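Local coordinates for 1,4-dihydroxy-2-naphthoyl-CoA hydrolase (Synechocystis sp., PDB 4K00), which hydrolyses 1,4-dihydroxy-2-naphthoyl-CoA to 1,4-dihydroxy-2-naphthoate and CoA, a step in phylloquinone (vitamin K1) biosynthesis, at residues L46-I51 and F57-V62; E35-W40 and C94-S99; L30-E35 and D76-N81. All coordinates share one frame; numbering follows the deposited sequence.

A hotdog fold wraps an antiparallel sheet round one long helix, and the three contacts sample that principle at different depths. Contacts 2 and 3 both draw on helix 26-43, share Glu35, and have centres about 6 Å apart; their strands, 91-100 and 77-86, are antiparallel neighbours in the sheet. Along the chain these two contacts interleave. Contact 1 is nested inside both loops, joining helix 48-54 to strand 57-68 at the surface, its centre about 16 Å from that of contact 2 and 20 Å from that of contact 3. Its Leu48 touches Tyr37 and His34: the core helix is thus seated on two strands, and the next helix packs on both helix and sheet.

Contact 1. Residues L46-I51 and F57-V62; sequences LSLQNI and FALPLV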
ATOM      1  N   LEU A  46      16.894  -1.821  18.102  1.00 26.51           N
ATOM      2  CA  LEU A  46      16.757  -0.415  17.733  1.00 27.75           C
ATOM      3  C   LEU A  46      15.353  -0.154  17.220  1.00 28.85           C
ATOM      4  O   LEU A  46      14.648  -1.081  16.851  1.00 29.28           O
ATOM      5  CB  LEU A  46      17.770  -0.065  16.643  1.00 26.00           C
ATOM      6  CG  LEU A  46      19.209  -0.439  17.004  1.00 26.42           C
ATOM      7  CD1 LEU A  46      20.147  -0.260  15.821  1.00 27.11           C
ATOM      8  CD2 LEU A  46      19.689   0.379  18.196  1.00 32.45           C
ATOM      9  N   SER A  47      14.950   1.109  17.190  1.00 31.07           N
ATOM     10  CA  SER A  47      13.541   1.454  16.999  1.00 32.24           C
ATOM     11  C   SER A  47      13.445   2.753  16.218  1.00 24.32           C
ATOM     12  O   SER A  47      13.914   3.798  16.676  1.00 27.17           O
ATOM     13  CB  SER A  47      12.847   1.619  18.356  1.00 34.96           C
ATOM     14  OG  SER A  47      11.540   2.157  18.207  1.00 34.82           O
ATOM     15  N   LEU A  48      12.829   2.682  15.045  1.00 24.53           N
ATOM     16  CA  LEU A  48      12.460   3.869  14.290  1.00 24.43           C
ATOM     17  C   LEU A  48      11.479   4.716  15.066  1.00 23.83           C
ATOM     18  O   LEU A  48      11.577   5.945  15.067  1.00 23.68           O
ATOM     19  CB  LEU A  48      11.829   3.478  12.960  1.00 29.39           C
ATOM     20  CG  LEU A  48      12.806   3.096  11.860  1.00 30.58           C
ATOM     21  CD1 LEU A  48      12.045   2.702  10.603  1.00 32.84           C
ATOM     22  CD2 LEU A  48      13.773   4.242  11.592  1.00 34.09           C
ATOM     23  N   GLN A  49      10.539   4.054  15.735  1.00 24.64           N
ATOM     24  CA  GLN A  49       9.516   4.745  16.484  1.00 24.36           C
ATOM     25  C   GLN A  49      10.097   5.613  17.589  1.00 23.68           C
ATOM     26  O   GLN A  49       9.601   6.703  17.844  1.00 25.65           O
ATOM     27  CB  GLN A  49       8.517   3.757  17.080  1.00 25.64           C
ATOM     28  CG  GLN A  49       7.375   4.436  17.814  1.00 28.68           C
ATOM     29  CD  GLN A  49       6.502   5.296  16.893  1.00 28.56           C
ATOM     30  OE1 GLN A  49       6.044   4.841  15.858  1.00 28.73           O
ATOM     31  NE2 GLN A  49       6.264   6.542  17.290  1.00 30.94           N
ATOM     32  N   ASN A  50      11.127   5.117  18.274  1.00 24.11           N
ATOM     33  CA  ASN A  50      11.735   5.889  19.355  1.00 25.52           C
ATOM     34  C   ASN A  50      12.351   7.179  18.816  1.00 24.67           C
ATOM     35  O   ASN A  50      12.255   8.243  19.441  1.00 27.21           O
ATOM     36  CB  ASN A  50      12.786   5.050  20.085  1.00 28.29           C
ATOM     37  CG  ASN A  50      12.169   3.933  20.915  1.00 33.33           C
ATOM     38  OD1 ASN A  50      10.951   3.697  20.888  1.00 30.56           O
ATOM     39  ND2 ASN A  50      13.008   3.234  21.655  1.00 34.44           N
ATOM     40  N   ILE A  51      12.976   7.091  17.651  1.00 25.19           N
ATOM     41  CA  ILE A  51      13.522   8.274  17.001  1.00 27.50           C
ATOM     42  C   ILE A  51      12.406   9.285  16.751  1.00 27.39           C
ATOM     43  O   ILE A  51      12.536  10.457  17.092  1.00 27.27           O
ATOM     44  CB  ILE A  51      14.191   7.929  15.656  1.00 28.84           C
ATOM     45  CG1 ILE A  51      15.405   7.033  15.876  1.00 28.77           C
ATOM     46  CG2 ILE A  51      14.624   9.200  14.932  1.00 30.40           C
ATOM     47  CD1 ILE A  51      16.484   7.646  16.744  1.00 34.18           C
ATOM     48  N   PHE A  57      15.622  14.026  16.251  1.00 30.06           N
ATOM     49  CA  PHE A  57      16.252  13.641  14.998  1.00 30.77           C
ATOM     50  C   PHE A  57      15.270  12.971  14.056  1.00 28.11           C
ATOM     51  O   PHE A  57      14.219  12.472  14.460  1.00 27.43           O
ATOM     52  CB  PHE A  57      17.415  12.679  15.253  1.00 31.41           C
ATOM     53  CG  PHE A  57      18.452  13.241  16.157  1.00 33.59           C
ATOM     54  CD1 PHE A  57      19.472  14.030  15.653  1.00 34.70           C
ATOM     55  CD2 PHE A  57      18.396  13.010  17.521  1.00 38.99           C
ATOM     56  CE1 PHE A  57      20.424  14.573  16.492  1.00 35.84           C
ATOM     57  CE2 PHE A  57      19.350  13.552  18.369  1.00 41.43           C
ATOM     58  CZ  PHE A  57      20.365  14.332  17.852  1.00 40.09           C
ATOM     59  N   ALA A  58      15.628  12.954  12.785  1.00 25.72           N
ATOM     60  CA  ALA A  58      14.969  12.089  11.847  1.00 24.31           C
ATOM     61  C   ALA A  58      15.996  11.205  11.154  1.00 21.70           C
ATOM     62  O   ALA A  58      17.182  11.530  11.113  1.00 21.64           O
ATOM     63  CB  ALA A  58      14.179  12.911  10.839  1.00 26.53           C
ATOM     64  N   LEU A  59      15.535  10.077  10.631  1.00 20.48           N
ATOM     65  CA  LEU A  59      16.380   9.202   9.824  1.00 23.51           C
ATOM     66  C   LEU A  59      15.741   8.931   8.480  1.00 22.23           C
ATOM     67  O   LEU A  59      15.376   7.797   8.179  1.00 24.04           O
ATOM     68  CB  LEU A  59      16.608   7.863  10.506  1.00 25.55           C
ATOM     69  CG  LEU A  59      17.561   7.840  11.691  1.00 33.82           C
ATOM     70  CD1 LEU A  59      17.342   6.566  12.498  1.00 35.72           C
ATOM     71  CD2 LEU A  59      18.996   7.933  11.205  1.00 34.28           C
ATOM     72  N   PRO A  60      15.601   9.977   7.671  1.00 21.77           N
ATOM     73  CA  PRO A  60      15.006   9.820   6.354  1.00 23.06           C
ATOM     74  C   PRO A  60      15.868   8.971   5.433  1.00 23.76           C
ATOM     75  O   PRO A  60      17.100   8.999   5.502  1.00 20.90           O
ATOM     76  CB  PRO A  60      14.940  11.241   5.818  1.00 23.09           C
ATOM     77  CG  PRO A  60      15.987  11.984   6.568  1.00 23.86           C
ATOM     78  CD  PRO A  60      16.047  11.349   7.929  1.00 21.68           C
ATOM     79  N   LEU A  61      15.190   8.226   4.580  1.00 24.97           N
ATOM     80  CA  LEU A  61      15.804   7.575   3.458  1.00 27.10           C
ATOM     81  C   LEU A  61      16.003   8.662   2.402  1.00 26.96           C
ATOM     82  O   LEU A  61      15.075   9.403   2.091  1.00 35.94           O
ATOM     83  CB  LEU A  61      14.883   6.424   3.028  1.00 26.95           C
ATOM     84  CG  LEU A  61      15.318   5.485   1.912  1.00 29.77           C
ATOM     85  CD1 LEU A  61      14.654   4.131   2.063  1.00 24.58           C
ATOM     86  CD2 LEU A  61      14.960   6.108   0.573  1.00 37.41           C
ATOM     87  N   VAL A  62      17.227   8.809   1.903  1.00 23.98           N
ATOM     88  CA  VAL A  62      17.544   9.869   0.942  1.00 24.93           C
ATOM     89  C   VAL A  62      17.799   9.364  -0.485  1.00 20.15           C
ATOM     90  O   VAL A  62      17.861  10.152  -1.434  1.00 21.68           O
ATOM     91  CB  VAL A  62      18.747  10.725   1.386  1.00 28.03           C
ATOM     92  CG1 VAL A  62      18.438  11.426   2.702  1.00 33.98           C
ATOM     93  CG2 VAL A  62      20.013   9.883   1.483  1.00 26.59           C
TER
HETATM   94  O   HOH W   1      14.611  11.915  17.889  1.00 25.43           O
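Ile51 is central to the apolar meeting of residues 46-51 with 57-62, one branch touching Leu59 and the other the backbone of Phe57. The Ile51 and Leu59 side chains cross at about a right angle, with Ile51 CG1 lying 3.9 Å from Leu59 CD1. The other branch of Ile51, CG2, stands anti to the backbone N and reaches the strand backbone instead, 3.3 Å from Phe57 O. Leu48 adds a looser touch, its CD2 lying 4.4 Å from Leu59 CD1, and Trp131 of helix 129-136 packs on both leucines.

Polar links run through water and within the helix. One water donates to Ile51 O at 2.7 Å and accepts from Phe57 N at 2.9 Å, bridging two backbones that make no direct hydrogen bond here. Ser47 is the N-cap of helix 48-54: its OG accepts from Asn50 N at 3.0 Å, satisfying an amide in the first turn.

This is the short helix-to-strand connection that follows the central helix of the hotdog fold, and strand 57-68 then pairs with strand 106-118. The chemistry implies a joint held mainly by branched aliphatic groups, with one water bridging Ile51 O and Phe57 N where the chain turns from helix into sheet.

Contact 2. Residues E35-W40 and C94-S99; sequences EAYESW and CDYEIS
A chi1 of 161° swings the Tyr37 ring away from its own backbone N and past Cys94, while Tyr96 has CG anti to its own carbonyl carbon and projects from the strand to the helix. The Tyr96 phenol arrives with its edge toward the helix: Ala36 CB and Tyr37 N both lie near the plane of the ring. Ala36 CB is 4.4 Å from Tyr96 CE2, and Tyr37 CB is 3.7 Å from Tyr96 OH, so the alanine methyl meets the ring edge and the tyrosine methylene the hydroxyl oxygen.

The second meeting is a sulfur-aromatic contact. Cys94 SG approaches the Tyr37 ring obliquely, 4.0 Å from Tyr37 CD1; taken from the ring centroid, the sulfur lies 44° off the normal. The Tyr37 ring also meets those of His34, edge-to-face, and His114, and Trp131 of helix 129-136 packs against it too.

No hydrogen bond joins the two segments. The hydroxyl of Tyr96 is hydrogen-bonded to Thr112 OG1 on the adjoining strand 106-118, which ties the far end of the phenol to the sheet and probably limits how its edge can shift. The short axes of helix and strand pass 10.2 Å apart at 117°, the helix of the hotdog fold running across the inner face of its sheet.

Chemically, the interface is buried and made of aliphatic carbon, a cysteine sulfur and aromatic groups, with its phenol oxygen satisfied by a threonine of the same sheet.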
ATOM      1  N   GLU A  35      11.347  -3.516   4.993  1.00 18.74           N
ATOM      2  CA  GLU A  35      10.993  -4.465   6.055  1.00 17.22           C
ATOM      3  C   GLU A  35      12.212  -5.224   6.588  1.00 17.13           C
ATOM      4  O   GLU A  35      12.343  -5.428   7.797  1.00 14.99           O
ATOM      5  CB  GLU A  35       9.953  -5.466   5.568  1.00 17.47           C
ATOM      6  CG  GLU A  35       8.605  -4.843   5.235  1.00 17.70           C
ATOM      7  CD  GLU A  35       7.653  -5.824   4.571  1.00 19.84           C
ATOM      8  OE1 GLU A  35       7.892  -7.058   4.627  1.00 18.02           O
ATOM      9  OE2 GLU A  35       6.656  -5.359   3.979  1.00 15.02           O
ATOM     10  N   ALA A  36      13.094  -5.645   5.688  1.00 16.16           N
ATOM     11  CA  ALA A  36      14.323  -6.337   6.095  1.00 17.79           C
ATOM     12  C   ALA A  36      15.157  -5.432   6.972  1.00 16.70           C
ATOM     13  O   ALA A  36      15.672  -5.846   8.014  1.00 19.48           O
ATOM     14  CB  ALA A  36      15.126  -6.751   4.865  1.00 18.46           C
ATOM     15  N   TYR A  37      15.272  -4.181   6.540  1.00 20.17           N
ATOM     16  CA  TYR A  37      15.937  -3.143   7.309  1.00 17.75           C
ATOM     17  C   TYR A  37      15.285  -3.023   8.693  1.00 16.47           C
ATOM     18  O   TYR A  37      15.971  -3.047   9.710  1.00 16.23           O
ATOM     19  CB  TYR A  37      15.915  -1.835   6.519  1.00 15.39           C
ATOM     20  CG  TYR A  37      16.154  -0.558   7.303  1.00 18.16           C
ATOM     21  CD1 TYR A  37      17.326  -0.353   8.014  1.00 17.65           C
ATOM     22  CD2 TYR A  37      15.195   0.453   7.316  1.00 18.90           C
ATOM     23  CE1 TYR A  37      17.529   0.820   8.728  1.00 19.47           C
ATOM     24  CE2 TYR A  37      15.395   1.629   8.012  1.00 21.53           C
ATOM     25  CZ  TYR A  37      16.565   1.812   8.717  1.00 20.47           C
ATOM     26  OH  TYR A  37      16.754   2.984   9.424  1.00 20.40           O
ATOM     27  N   GLU A  38      13.959  -2.949   8.726  1.00 17.82           N
ATOM     28  CA  GLU A  38      13.239  -2.832   9.982  1.00 16.73           C
ATOM     29  C   GLU A  38      13.390  -4.056  10.866  1.00 17.25           C
ATOM     30  O   GLU A  38      13.445  -3.929  12.086  1.00 16.87           O
ATOM     31  CB  GLU A  38      11.757  -2.520   9.747  1.00 14.85           C
ATOM     32  CG  GLU A  38      11.524  -1.095   9.257  1.00 15.70           C
ATOM     33  CD  GLU A  38      10.076  -0.845   8.900  1.00 15.61           C
ATOM     34  OE1 GLU A  38       9.742  -0.978   7.707  1.00 17.36           O
ATOM     35  OE2 GLU A  38       9.297  -0.506   9.817  1.00 16.98           O
ATOM     36  N   SER A  39      13.451  -5.242  10.256  1.00 16.52           N
ATOM     37  CA  SER A  39      13.600  -6.469  11.023  1.00 19.72           C
ATOM     38  C   SER A  39      15.011  -6.537  11.602  1.00 18.48           C
ATOM     39  O   SER A  39      15.218  -6.989  12.732  1.00 20.15           O
ATOM     40  CB  SER A  39      13.328  -7.702  10.167  1.00 20.99           C
ATOM     41  OG  SER A  39      12.019  -7.676   9.631  1.00 30.62           O
ATOM     42  N   TRP A  40      15.983  -6.067  10.838  1.00 18.73           N
ATOM     43  CA  TRP A  40      17.339  -6.013  11.336  1.00 20.56           C
ATOM     44  C   TRP A  40      17.413  -5.064  12.545  1.00 20.42           C
ATOM     45  O   TRP A  40      17.985  -5.405  13.576  1.00 20.39           O
ATOM     46  CB  TRP A  40      18.302  -5.588  10.225  1.00 21.26           C
ATOM     47  CG  TRP A  40      19.659  -5.267  10.724  1.00 22.21           C
ATOM     48  CD1 TRP A  40      20.621  -6.144  11.106  1.00 23.42           C
ATOM     49  CD2 TRP A  40      20.198  -3.963  10.927  1.00 25.10           C
ATOM     50  NE1 TRP A  40      21.741  -5.468  11.512  1.00 23.88           N
ATOM     51  CE2 TRP A  40      21.505  -4.124  11.418  1.00 23.72           C
ATOM     52  CE3 TRP A  40      19.709  -2.671  10.711  1.00 25.81           C
ATOM     53  CZ2 TRP A  40      22.330  -3.042  11.719  1.00 25.52           C
ATOM     54  CZ3 TRP A  40      20.525  -1.595  11.018  1.00 29.87           C
ATOM     55  CH2 TRP A  40      21.824  -1.790  11.515  1.00 26.26           C
ATOM     56  N   CYS A  94      22.243   0.526   2.970  1.00 17.99           N
ATOM     57  CA  CYS A  94      21.774  -0.853   2.965  1.00 17.46           C
ATOM     58  C   CYS A  94      21.815  -1.430   1.548  1.00 20.04           C
ATOM     59  O   CYS A  94      21.363  -0.792   0.596  1.00 20.51           O
ATOM     60  CB  CYS A  94      20.339  -0.908   3.477  1.00 18.19           C
ATOM     61  SG  CYS A  94      20.119  -0.384   5.193  1.00 20.39           S
ATOM     62  N   ASP A  95      22.366  -2.636   1.428  1.00 21.40           N
ATOM     63  CA  ASP A  95      22.444  -3.377   0.158  1.00 21.58           C
ATOM     64  C   ASP A  95      21.648  -4.645   0.284  1.00 20.51           C
ATOM     65  O   ASP A  95      21.814  -5.383   1.255  1.00 19.26           O
ATOM     66  CB  ASP A  95      23.883  -3.783  -0.136  1.00 25.31           C
ATOM     67  CG  ASP A  95      24.619  -2.761  -0.937  1.00 34.97           C
ATOM     68  OD1 ASP A  95      24.399  -2.709  -2.167  1.00 44.98           O
ATOM     69  OD2 ASP A  95      25.431  -2.031  -0.339  1.00 35.34           O
ATOM     70  N   TYR A  96      20.777  -4.899  -0.689  1.00 18.84           N
ATOM     71  CA  TYR A  96      19.822  -6.000  -0.583  1.00 17.48           C
ATOM     72  C   TYR A  96      19.947  -6.897  -1.793  1.00 18.15           C
ATOM     73  O   TYR A  96      20.114  -6.416  -2.911  1.00 20.40           O
ATOM     74  CB  TYR A  96      18.381  -5.488  -0.524  1.00 16.02           C
ATOM     75  CG  TYR A  96      18.087  -4.369   0.452  1.00 16.14           C
ATOM     76  CD1 TYR A  96      18.299  -3.037   0.113  1.00 17.03           C
ATOM     77  CD2 TYR A  96      17.544  -4.646   1.698  1.00 16.99           C
ATOM     78  CE1 TYR A  96      18.002  -2.014   1.003  1.00 16.38           C
ATOM     79  CE2 TYR A  96      17.230  -3.633   2.589  1.00 16.48           C
ATOM     80  CZ  TYR A  96      17.455  -2.317   2.237  1.00 16.42           C
ATOM     81  OH  TYR A  96      17.149  -1.311   3.123  1.00 18.66           O
ATOM     82  N   GLU A  97      19.837  -8.199  -1.571  1.00 18.85           N
ATOM     83  CA  GLU A  97      19.508  -9.132  -2.646  1.00 22.15           C
ATOM     84  C   GLU A  97      18.256  -9.895  -2.282  1.00 21.36           C
ATOM     85  O   GLU A  97      18.137 -10.372  -1.152  1.00 18.89           O
ATOM     86  CB  GLU A  97      20.626 -10.154  -2.850  1.00 27.03           C
ATOM     87  CG  GLU A  97      21.960  -9.573  -3.257  1.00 31.70           C
ATOM     88  CD  GLU A  97      22.883 -10.627  -3.841  1.00 39.10           C
ATOM     89  OE1 GLU A  97      22.913 -11.754  -3.310  1.00 38.04           O
ATOM     90  OE2 GLU A  97      23.558 -10.337  -4.842  1.00 41.84           O
ATOM     91  N   ILE A  98      17.330 -10.005  -3.240  1.00 18.17           N
ATOM     92  CA  ILE A  98      16.088 -10.750  -3.033  1.00 18.63           C
ATOM     93  C   ILE A  98      16.102 -12.004  -3.891  1.00 18.80           C
ATOM     94  O   ILE A  98      16.309 -11.941  -5.108  1.00 18.10           O
ATOM     95  CB  ILE A  98      14.836  -9.911  -3.374  1.00 18.78           C
ATOM     96  CG1 ILE A  98      14.872  -8.580  -2.628  1.00 19.44           C
ATOM     97  CG2 ILE A  98      13.566 -10.679  -3.019  1.00 19.68           C
ATOM     98  CD1 ILE A  98      13.755  -7.628  -3.015  1.00 20.41           C
ATOM     99  N   SER A  99      15.885 -13.143  -3.247  1.00 18.35           N
ATOM    100  CA  SER A  99      15.961 -14.418  -3.928  1.00 20.00           C
ATOM    101  C   SER A  99      14.794 -15.312  -3.521  1.00 21.72           C
ATOM    102  O   SER A  99      14.188 -15.110  -2.465  1.00 19.39           O
ATOM    103  CB  SER A  99      17.287 -15.108  -3.603  1.00 22.80           C
ATOM    104  OG  SER A  99      17.423 -15.268  -2.198  1.00 26.07           O
TER

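Contact 3. Residues L30-E35 and D76-N81; sequences LQMCHE and DRLLVN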
ATOM      1  N   LEU A  30      10.664  -3.261  -3.113  1.00 17.99           N
ATOM      2  CA  LEU A  30      11.303  -2.211  -2.325  1.00 18.55           C
ATOM      3  C   LEU A  30      10.741  -2.147  -0.919  1.00 14.80           C
ATOM      4  O   LEU A  30      11.489  -1.897   0.032  1.00 15.72           O
ATOM      5  CB  LEU A  30      11.150  -0.835  -2.978  1.00 22.42           C
ATOM      6  CG  LEU A  30      12.304  -0.358  -3.847  1.00 32.65           C
ATOM      7  CD1 LEU A  30      11.993   1.018  -4.420  1.00 35.21           C
ATOM      8  CD2 LEU A  30      13.628  -0.352  -3.081  1.00 26.28           C
ATOM      9  N   GLN A  31       9.426  -2.357  -0.781  1.00 14.59           N
ATOM     10  CA  GLN A  31       8.789  -2.450   0.539  1.00 15.89           C
ATOM     11  C   GLN A  31       9.436  -3.586   1.347  1.00 15.85           C
ATOM     12  O   GLN A  31       9.732  -3.426   2.534  1.00 15.13           O
ATOM     13  CB  GLN A  31       7.267  -2.640   0.391  1.00 16.74           C
ATOM     14  CG  GLN A  31       6.486  -2.866   1.677  1.00 19.98           C
ATOM     15  CD  GLN A  31       6.830  -1.865   2.748  1.00 19.71           C
ATOM     16  OE1 GLN A  31       7.099  -0.694   2.457  1.00 23.15           O
ATOM     17  NE2 GLN A  31       6.837  -2.318   4.002  1.00 26.65           N
ATOM     18  N   MET A  32       9.670  -4.728   0.702  1.00 14.79           N
ATOM     19  CA  MET A  32      10.243  -5.886   1.391  1.00 16.06           C
ATOM     20  C   MET A  32      11.665  -5.580   1.856  1.00 15.25           C
ATOM     21  O   MET A  32      12.101  -6.055   2.906  1.00 14.78           O
ATOM     22  CB  MET A  32      10.265  -7.102   0.472  1.00 16.88           C
ATOM     23  CG  MET A  32       8.898  -7.646   0.088  1.00 16.12           C
ATOM     24  SD  MET A  32       9.041  -8.899  -1.203  1.00 19.30           S
ATOM     25  CE  MET A  32       7.316  -9.074  -1.662  1.00 19.92           C
ATOM     26  N   CYS A  33      12.374  -4.777   1.077  1.00 16.32           N
ATOM     27  CA  CYS A  33      13.711  -4.301   1.476  1.00 17.53           C
ATOM     28  C   CYS A  33      13.650  -3.467   2.752  1.00 15.11           C
ATOM     29  O   CYS A  33      14.408  -3.700   3.687  1.00 19.85           O
ATOM     30  CB  CYS A  33      14.352  -3.491   0.351  1.00 16.26           C
ATOM     31  SG  CYS A  33      14.867  -4.496  -1.054  1.00 18.09           S
ATOM     32  N   HIS A  34      12.737  -2.506   2.805  1.00 15.58           N
ATOM     33  CA  HIS A  34      12.606  -1.677   3.992  1.00 17.18           C
ATOM     34  C   HIS A  34      12.214  -2.526   5.204  1.00 16.21           C
ATOM     35  O   HIS A  34      12.708  -2.305   6.304  1.00 15.71           O
ATOM     36  CB  HIS A  34      11.621  -0.516   3.756  1.00 19.26           C
ATOM     37  CG  HIS A  34      11.789   0.623   4.715  1.00 14.76           C
ATOM     38  ND1 HIS A  34      11.313   0.583   6.005  1.00 16.56           N
ATOM     39  CD2 HIS A  34      12.410   1.821   4.583  1.00 18.64           C
ATOM     40  CE1 HIS A  34      11.619   1.712   6.625  1.00 18.37           C
ATOM     41  NE2 HIS A  34      12.279   2.483   5.782  1.00 18.14           N
ATOM     42  N   GLU A  35      11.347  -3.516   4.993  1.00 18.74           N
ATOM     43  CA  GLU A  35      10.993  -4.465   6.055  1.00 17.22           C
ATOM     44  C   GLU A  35      12.212  -5.224   6.588  1.00 17.13           C
ATOM     45  O   GLU A  35      12.343  -5.428   7.797  1.00 14.99           O
ATOM     46  CB  GLU A  35       9.953  -5.466   5.568  1.00 17.47           C
ATOM     47  CG  GLU A  35       8.605  -4.843   5.235  1.00 17.70           C
ATOM     48  CD  GLU A  35       7.653  -5.824   4.571  1.00 19.84           C
ATOM     49  OE1 GLU A  35       7.892  -7.058   4.627  1.00 18.02           O
ATOM     50  OE2 GLU A  35       6.656  -5.359   3.979  1.00 15.02           O
ATOM     51  N   ASP A  76       4.935 -17.346  -3.043  1.00 21.91           N
ATOM     52  CA  ASP A  76       6.372 -17.636  -3.041  1.00 20.85           C
ATOM     53  C   ASP A  76       6.949 -17.285  -1.678  1.00 24.34           C
ATOM     54  O   ASP A  76       6.489 -16.353  -1.013  1.00 22.81           O
ATOM     55  CB  ASP A  76       7.105 -16.834  -4.121  1.00 19.81           C
ATOM     56  CG  ASP A  76       6.845 -17.349  -5.523  1.00 21.50           C
ATOM     57  OD1 ASP A  76       6.191 -18.405  -5.671  1.00 23.45           O
ATOM     58  OD2 ASP A  76       7.310 -16.697  -6.482  1.00 21.48           O
ATOM     59  N   ARG A  77       7.974 -18.019  -1.271  1.00 23.80           N
ATOM     60  CA  ARG A  77       8.733 -17.660  -0.089  1.00 24.15           C
ATOM     61  C   ARG A  77      10.093 -17.117  -0.511  1.00 23.87           C
ATOM     62  O   ARG A  77      10.852 -17.784  -1.217  1.00 26.38           O
ATOM     63  CB  ARG A  77       8.901 -18.870   0.820  1.00 30.90           C
ATOM     64  CG  ARG A  77       9.429 -18.518   2.201  1.00 43.72           C
ATOM     65  CD  ARG A  77       9.265 -19.682   3.169  1.00 57.92           C
ATOM     66  NE  ARG A  77       9.883 -20.902   2.655  1.00 68.89           N
ATOM     67  CZ  ARG A  77      11.174 -21.196   2.784  1.00 69.77           C
ATOM     68  NH1 ARG A  77      11.988 -20.357   3.417  1.00 64.71           N
ATOM     69  NH2 ARG A  77      11.651 -22.326   2.280  1.00 71.31           N
ATOM     70  N   LEU A  78      10.380 -15.894  -0.090  1.00 19.18           N
ATOM     71  CA  LEU A  78      11.556 -15.160  -0.556  1.00 19.45           C
ATOM     72  C   LEU A  78      12.518 -14.933   0.606  1.00 21.72           C
ATOM     73  O   LEU A  78      12.112 -14.929   1.770  1.00 19.85           O
ATOM     74  CB  LEU A  78      11.147 -13.820  -1.153  1.00 19.20           C
ATOM     75  CG  LEU A  78      10.035 -13.832  -2.201  1.00 18.39           C
ATOM     76  CD1 LEU A  78       9.833 -12.426  -2.722  1.00 17.34           C
ATOM     77  CD2 LEU A  78      10.352 -14.792  -3.337  1.00 21.42           C
ATOM     78  N   LEU A  79      13.794 -14.754   0.280  1.00 20.56           N
ATOM     79  CA  LEU A  79      14.785 -14.273   1.236  1.00 20.76           C
ATOM     80  C   LEU A  79      15.267 -12.902   0.785  1.00 19.75           C
ATOM     81  O   LEU A  79      15.575 -12.695  -0.387  1.00 17.55           O
ATOM     82  CB  LEU A  79      15.966 -15.242   1.299  1.00 23.44           C
ATOM     83  CG  LEU A  79      15.623 -16.680   1.696  1.00 23.84           C
ATOM     84  CD1 LEU A  79      16.844 -17.577   1.605  1.00 25.68           C
ATOM     85  CD2 LEU A  79      15.038 -16.705   3.098  1.00 26.49           C
ATOM     86  N   VAL A  80      15.306 -11.962   1.719  1.00 17.99           N
ATOM     87  CA  VAL A  80      15.950 -10.675   1.482  1.00 16.75           C
ATOM     88  C   VAL A  80      17.212 -10.607   2.309  1.00 19.08           C
ATOM     89  O   VAL A  80      17.153 -10.577   3.543  1.00 18.74           O
ATOM     90  CB  VAL A  80      15.068  -9.488   1.893  1.00 18.66           C
ATOM     91  CG1 VAL A  80      15.753  -8.180   1.493  1.00 19.12           C
ATOM     92  CG2 VAL A  80      13.682  -9.603   1.276  1.00 19.79           C
ATOM     93  N   ASN A  81      18.353 -10.615   1.629  1.00 18.69           N
ATOM     94  CA  ASN A  81      19.628 -10.571   2.303  1.00 19.95           C
ATOM     95  C   ASN A  81      20.175  -9.173   2.296  1.00 20.42           C
ATOM     96  O   ASN A  81      20.290  -8.552   1.250  1.00 22.36           O
ATOM     97  CB  ASN A  81      20.628 -11.525   1.648  1.00 22.93           C
ATOM     98  CG  ASN A  81      20.502 -12.930   2.186  1.00 27.29           C
ATOM     99  OD1 ASN A  81      20.855 -13.199   3.337  1.00 34.93           O
ATOM    100  ND2 ASN A  81      19.978 -13.825   1.375  1.00 32.59           N
TER
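Met32 reaches across to Leu78 with its sulfur, SD lying 3.9 Å from Leu78 CD1, and the two side chains cross at about a right angle. Nearer the helix backbone, Val80 presents both methyls: CG2 is 4.3 Å from Met32 CB, and CG1 is 4.4 Å from Cys33 CA. The valine thus sits against the helix surface itself, whereas the methionine chain, extended beyond CG (chi2 171°), carries its sulfur out to the leucine farther back along the strand.

In the hotdog fold the long helix lies against the concave side of the antiparallel sheet, and here the short axes of helix 30-35 and strand 77-81 approach to 8.9 Å at 60°. Leu78 and Val80, two apart on the strand, face the helix, and their backbones pair with Arg11 and Tyr9 of strand 6-12.

Farther out, Met32 also packs on Asp17, and its side chain is about 11 Å from that of Asp19, the predicted active-site residue. On the helix, Gln31 NE2 donates to Glu35 OE2 at 3.0 Å; the carboxylate oxygen accepts through its anti lone pair and lies near the plane of the Gln31 amide. The other carboxylate oxygen, Glu35 OE1, forms a salt bridge with Arg11 and a hydrogen bond with Tyr9 OH, linking the helix to strand 6-12.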